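4-hydroxybutyrate coenzyme A transferase (Shewanella oneidensis, PDB 2OAS) binds coenzyme A and probably transfers it between carboxylic acids such as acetate and 4-hydroxybutyrate. Local coordinates at residues A[35-39]-A[58-62]; A[48-54]-A[70-76]. All coordinates share one frame. Residue numbers count along the deposited sequence, not the author numbering.

Contact 1 (A[35-39]-A[58-62]); sequences LDALA and AESLS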
loop_
_atom_site.group_PDB
_atom_site.type_symbol
_atom_site.label_atom_id
_atom_site.label_comp_id
_atom_site.label_asym_id
_atom_site.label_seq_id
_atom_site.Cartn_x
_atom_site.Cartn_y
_atom_site.Cartn_z
ATOM N N LEU A 35 -20.667 23.362 15.904
ATOM C CA LEU A 35 -21.287 22.052 15.868
ATOM C C LEU A 35 -22.349 21.911 16.962
ATOM O O LEU A 35 -23.322 21.190 16.781
ATOM C CB LEU A 35 -20.216 20.945 15.967
ATOM C CG LEU A 35 -19.271 20.698 14.763
ATOM C CD1 LEU A 35 -18.292 19.608 15.114
ATOM C CD2 LEU A 35 -20.037 20.315 13.504
ATOM N N ASP A 36 -22.184 22.604 18.087
ATOM C CA ASP A 36 -23.194 22.522 19.145
ATOM C C ASP A 36 -24.438 23.261 18.691
ATOM O O ASP A 36 -25.549 22.862 19.019
ATOM C CB ASP A 36 -22.693 23.112 20.468
ATOM C CG ASP A 36 -21.728 22.176 21.198
ATOM O OD1 ASP A 36 -21.570 21.015 20.763
ATOM O OD2 ASP A 36 -21.135 22.599 22.213
ATOM N N ALA A 37 -24.262 24.328 17.922
ATOM C CA ALA A 37 -25.428 25.060 17.453
ATOM C C ALA A 37 -26.162 24.221 16.400
ATOM O O ALA A 37 -27.381 24.306 16.261
ATOM C CB ALA A 37 -25.013 26.397 16.866
ATOM N N LEU A 38 -25.410 23.406 15.674
ATOM C CA LEU A 38 -25.979 22.553 14.641
ATOM C C LEU A 38 -26.703 21.386 15.299
ATOM O O LEU A 38 -27.569 20.757 14.697
ATOM C CB LEU A 38 -24.869 22.029 13.726
ATOM C CG LEU A 38 -25.237 21.082 12.593
ATOM C CD1 LEU A 38 -26.194 21.777 11.633
ATOM C CD2 LEU A 38 -23.986 20.626 11.875
ATOM N N ALA A 39 -26.341 21.107 16.547
ATOM C CA ALA A 39 -26.960 20.016 17.303
ATOM C C ALA A 39 -28.430 20.331 17.487
ATOM O O ALA A 39 -29.244 19.436 17.701
ATOM C CB ALA A 39 -26.277 19.858 18.663
ATOM N N ALA A 58 -17.281 16.741 19.887
ATOM C CA ALA A 58 -18.499 16.860 19.089
ATOM C C ALA A 58 -19.515 15.779 19.455
ATOM O O ALA A 58 -20.323 15.372 18.617
ATOM C CB ALA A 58 -18.160 16.778 17.604
ATOM N N GLU A 59 -19.479 15.323 20.707
ATOM C CA GLU A 59 -20.415 14.283 21.131
ATOM C C GLU A 59 -21.859 14.742 21.185
ATOM O O GLU A 59 -22.762 13.918 21.349
ATOM C CB GLU A 59 -20.022 13.679 22.481
ATOM C CG GLU A 59 -19.538 14.652 23.520
ATOM C CD GLU A 59 -18.105 15.080 23.269
ATOM O OE1 GLU A 59 -17.244 14.190 23.113
ATOM O OE2 GLU A 59 -17.840 16.301 23.231
ATOM N N SER A 60 -22.087 16.046 21.044
ATOM C CA SER A 60 -23.454 16.554 21.064
ATOM C C SER A 60 -24.163 16.159 19.759
ATOM O O SER A 60 -25.384 16.011 19.725
ATOM C CB SER A 60 -23.469 18.081 21.234
ATOM O OG SER A 60 -22.919 18.741 20.111
ATOM N N LEU A 61 -23.387 15.980 18.694
ATOM C CA LEU A 61 -23.932 15.597 17.405
ATOM C C LEU A 61 -24.169 14.096 17.300
ATOM O O LEU A 61 -24.622 13.607 16.269
ATOM C CB LEU A 61 -23.004 16.033 16.281
ATOM C CG LEU A 61 -22.972 17.529 15.985
ATOM C CD1 LEU A 61 -21.946 17.801 14.884
ATOM C CD2 LEU A 61 -24.348 17.993 15.555
ATOM N N SER A 62 -23.859 13.366 18.361
ATOM C CA SER A 62 -24.055 11.926 18.351
ATOM C C SER A 62 -25.230 11.531 19.240
ATOM O O SER A 62 -25.446 10.353 19.513
ATOM C CB SER A 62 -22.787 11.211 18.814
ATOM O OG SER A 62 -22.496 11.539 20.156
#

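Contact 2 (A[48-54]-A[70-76]); sequences ITLLQLH and LRHRCFF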
loop_
_atom_site.group_PDB
_atom_site.type_symbol
_atom_site.label_atom_id
_atom_site.label_comp_id
_atom_site.label_asym_id
_atom_site.label_seq_id
_atom_site.Cartn_x
_atom_site.Cartn_y
_atom_site.Cartn_z
ATOM N N ILE A 48 -29.224 15.208 6.403
ATOM C CA ILE A 48 -27.959 15.912 6.526
ATOM C C ILE A 48 -26.831 14.907 6.726
ATOM O O ILE A 48 -26.867 14.121 7.662
ATOM C CB ILE A 48 -27.958 16.879 7.733
ATOM C CG1 ILE A 48 -28.966 18.010 7.501
ATOM C CG2 ILE A 48 -26.559 17.453 7.943
ATOM C CD1 ILE A 48 -28.669 18.886 6.304
ATOM N N THR A 49 -25.847 14.925 5.823
ATOM C CA THR A 49 -24.685 14.036 5.914
ATOM C C THR A 49 -23.486 14.877 6.326
ATOM O O THR A 49 -23.249 15.954 5.777
ATOM C CB THR A 49 -24.347 13.371 4.581
ATOM O OG1 THR A 49 -25.466 12.616 4.115
ATOM C CG2 THR A 49 -23.166 12.432 4.751
ATOM N N LEU A 50 -22.727 14.381 7.294
ATOM C CA LEU A 50 -21.560 15.100 7.778
ATOM C C LEU A 50 -20.290 14.284 7.608
ATOM O O LEU A 50 -20.058 13.319 8.346
ATOM C CB LEU A 50 -21.758 15.465 9.248
ATOM C CG LEU A 50 -20.724 16.348 9.942
ATOM C CD1 LEU A 50 -21.331 16.910 11.192
ATOM C CD2 LEU A 50 -19.480 15.555 10.283
ATOM N N LEU A 51 -19.473 14.688 6.631
ATOM C CA LEU A 51 -18.193 14.036 6.335
ATOM C C LEU A 51 -17.186 14.529 7.365
ATOM O O LEU A 51 -17.224 15.692 7.770
ATOM C CB LEU A 51 -17.725 14.399 4.920
ATOM C CG LEU A 51 -18.452 13.773 3.724
ATOM C CD1 LEU A 51 -18.035 14.441 2.415
ATOM C CD2 LEU A 51 -18.121 12.303 3.685
ATOM N N GLN A 52 -16.278 13.659 7.782
ATOM C CA GLN A 52 -15.306 14.046 8.803
ATOM C C GLN A 52 -14.151 13.065 8.966
ATOM O O GLN A 52 -14.093 12.008 8.336
ATOM C CB GLN A 52 -16.024 14.154 10.157
ATOM C CG GLN A 52 -16.259 12.789 10.820
ATOM C CD GLN A 52 -17.391 12.779 11.854
ATOM O OE1 GLN A 52 -18.561 12.943 11.506
ATOM N NE2 GLN A 52 -17.040 12.580 13.120
ATOM N N LEU A 53 -13.237 13.440 9.840
ATOM C CA LEU A 53 -12.091 12.616 10.178
ATOM C C LEU A 53 -12.250 12.478 11.689
ATOM O O LEU A 53 -13.370 12.532 12.202
ATOM C CB LEU A 53 -10.791 13.345 9.824
ATOM C CG LEU A 53 -10.137 13.126 8.445
ATOM C CD1 LEU A 53 -11.156 12.979 7.340
ATOM C CD2 LEU A 53 -9.220 14.291 8.158
ATOM N N HIS A 54 -11.144 12.315 12.401
ATOM C CA HIS A 54 -11.202 12.192 13.844
ATOM C C HIS A 54 -11.690 13.543 14.386
ATOM O O HIS A 54 -11.143 14.597 14.046
ATOM C CB HIS A 54 -9.806 11.840 14.390
ATOM C CG HIS A 54 -9.789 11.525 15.854
ATOM N ND1 HIS A 54 -9.991 12.484 16.824
ATOM C CD2 HIS A 54 -9.645 10.350 16.512
ATOM C CE1 HIS A 54 -9.978 11.914 18.015
ATOM N NE2 HIS A 54 -9.771 10.619 17.854
ATOM N N LEU A 70 -29.558 13.936 10.936
ATOM C CA LEU A 70 -28.173 13.970 10.523
ATOM C C LEU A 70 -27.526 12.604 10.666
ATOM O O LEU A 70 -27.885 11.840 11.550
ATOM C CB LEU A 70 -27.425 14.997 11.374
ATOM C CG LEU A 70 -25.895 14.999 11.364
ATOM C CD1 LEU A 70 -25.380 14.901 9.946
ATOM C CD2 LEU A 70 -25.399 16.260 12.017
ATOM N N ARG A 71 -26.585 12.290 9.783
ATOM C CA ARG A 71 -25.880 11.021 9.838
ATOM C C ARG A 71 -24.406 11.310 9.620
ATOM O O ARG A 71 -24.063 12.143 8.795
ATOM C CB ARG A 71 -26.411 10.061 8.762
ATOM C CG ARG A 71 -25.567 8.792 8.545
ATOM C CD ARG A 71 -26.219 7.778 7.582
ATOM N NE ARG A 71 -27.007 6.778 8.301
ATOM C CZ ARG A 71 -26.603 5.536 8.559
ATOM N NH1 ARG A 71 -25.415 5.118 8.145
ATOM N NH2 ARG A 71 -27.377 4.722 9.261
ATOM N N HIS A 72 -23.542 10.649 10.383
ATOM C CA HIS A 72 -22.102 10.836 10.260
ATOM C C HIS A 72 -21.483 9.928 9.195
ATOM O O HIS A 72 -21.816 8.749 9.131
ATOM C CB HIS A 72 -21.418 10.564 11.612
ATOM C CG HIS A 72 -21.861 11.485 12.704
ATOM N ND1 HIS A 72 -22.931 11.205 13.522
ATOM C CD2 HIS A 72 -21.417 12.713 13.073
ATOM C CE1 HIS A 72 -23.130 12.219 14.347
ATOM N NE2 HIS A 72 -22.225 13.148 14.094
ATOM N N ARG A 73 -20.601 10.490 8.364
ATOM C CA ARG A 73 -19.894 9.735 7.313
ATOM C C ARG A 73 -18.416 9.891 7.657
ATOM O O ARG A 73 -17.804 10.908 7.357
ATOM C CB ARG A 73 -20.181 10.312 5.929
ATOM C CG ARG A 73 -19.767 9.403 4.767
ATOM C CD ARG A 73 -20.309 9.944 3.449
ATOM N NE ARG A 73 -19.883 9.192 2.271
ATOM C CZ ARG A 73 -20.401 8.032 1.882
ATOM N NH1 ARG A 73 -21.378 7.466 2.579
ATOM N NH2 ARG A 73 -19.960 7.450 0.775
ATOM N N CYS A 74 -17.849 8.872 8.285
ATOM C CA CYS A 74 -16.474 8.927 8.742
ATOM C C CYS A 74 -15.379 8.323 7.890
ATOM O O CYS A 74 -15.464 7.166 7.471
ATOM C CB CYS A 74 -16.378 8.295 10.124
ATOM S SG CYS A 74 -17.603 8.872 11.282
ATOM N N PHE A 75 -14.339 9.117 7.662
ATOM C CA PHE A 75 -13.175 8.670 6.922
ATOM C C PHE A 75 -12.235 8.131 7.990
ATOM O O PHE A 75 -11.246 7.468 7.697
ATOM C CB PHE A 75 -12.520 9.847 6.195
ATOM C CG PHE A 75 -13.322 10.349 5.041
ATOM C CD1 PHE A 75 -13.590 11.701 4.898
ATOM C CD2 PHE A 75 -13.807 9.461 4.083
ATOM C CE1 PHE A 75 -14.339 12.161 3.823
ATOM C CE2 PHE A 75 -14.559 9.917 3.007
ATOM C CZ PHE A 75 -14.822 11.271 2.874
ATOM N N PHE A 76 -12.572 8.423 9.239
ATOM C CA PHE A 76 -11.774 7.987 10.373
ATOM C C PHE A 76 -12.665 8.101 11.588
ATOM O O PHE A 76 -13.221 9.166 11.848
ATOM C CB PHE A 76 -10.578 8.900 10.560
ATOM C CG PHE A 76 -9.498 8.325 11.413
ATOM C CD1 PHE A 76 -8.370 7.756 10.823
ATOM C CD2 PHE A 76 -9.575 8.393 12.803
ATOM C CE1 PHE A 76 -7.331 7.273 11.600
ATOM C CE2 PHE A 76 -8.539 7.908 13.598
ATOM C CZ PHE A 76 -7.410 7.347 12.996
#

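Contact 1 (A[35-39]-A[58-62])
Residues 35-39 form one turn of helix 32-41, and residues 58-62, in the connection between strands 48-52 and 70-74, pass beside it. The backbones draw together along the segments, from 6.7 Å between the CA atoms of Leu35 and Ala58 to 5.4 Å between those of Ala39 and Leu61. In this Rossmann-like α/β domain the helix makes the beta-alpha-beta crossover from strand 21-24 to strand 48-52, while 58-62 belongs to the next connection. Residues 58-61 fold as a type I beta turn, closed by Leu61 N to Ala58 O at 3.1 Å, and Ser62 OG donates to Glu59 O at 2.7 Å, just after the turn.

Leu61 is the main apolar partner. Leu61 CD1 lies 3.4 Å from Leu35 CD2, a tight fit, and Leu61 CD2 rests 3.7 Å from Ala39 CA, where the small alanine lets the loop come close to the helix; Leu38 CG is 4.4 Å from Leu61 CD2. Leu35 also places CD1 3.8 Å from Ala58 CB. Beneath, Leu35 reaches Thr24 and Leu38 reaches Leu22, both on strand 21-24, so the packing continues down to the sheet.

On the more exposed side of the contact the chemistry turns polar. The CA-to-CB bond of Asp36 heads away from the loop, yet its carboxylate swings back: OD2 forms a salt bridge with Lys32 NZ in the preceding turn of the helix, and Asp36 OD1 accepts a 2.7 Å hydrogen bond from Ser60 OG.

Contact 2 (A[48-54]-A[70-76])
Backbone hydrogen bonds zip strand 48-52 to strand 70-74 in parallel register. Arg71 N donates to Ile48 O (2.8 Å, the position of Ile48 O being less certain) and Leu50 N to Arg71 O (3.0 Å); Arg73 N then meets Leu50 O (2.9 Å), Gln52 N reaches Arg73 O weakly (3.2 Å), and Phe75 N carries the ladder past the strand end to Gln52 O (3.0 Å). The axes of the two short strand segments cross at -26°, 4.7 Å apart at their closest. Both are neighbouring members of the parallel sheet of the Rossmann-like N-terminal domain, with strand 21-24 flanking 48-52.

Side-chain contacts fall on both faces. On one, Leu50 packs against Leu70, and Gln52 OE1 lies 3.3 Å from His72 CD2, at the ring edge; on the other, Leu51 CD2 lies 3.6 Å from Phe75 CZ, where helix 100-105 packs. Among the charged side chains, Arg71 forms a salt bridge with Asp91, and Arg73 one with Glu399 of the second subunit.

Beyond the strands, His54 CB packs 3.8 Å from Phe76 CD2, and the Phe76 side chain touches bound coenzyme A.

Contact 2 is a buried piece of the sheet; contact 1 lies towards the outside of the same domain, only partly buried. The two cross along the chain: strand 48-52 follows helix 32-41, and loop 58-62 lies in the connection that joins the paired strands. Leu61 links them, with Leu61 CD1 3.8 Å from Leu50 CD1 and Leu61 CD2 4.1 Å from Leu70 CD2, so the helix-loop layer lies on the sheet face carrying Leu50, Leu70 and His72. Main-chain hydrogen bonds hold contact 2, whereas contact 1 relies on side chains, with a single polar bond across it. Contact 2 also reaches coenzyme A and the second subunit; contact 1 lies away from both.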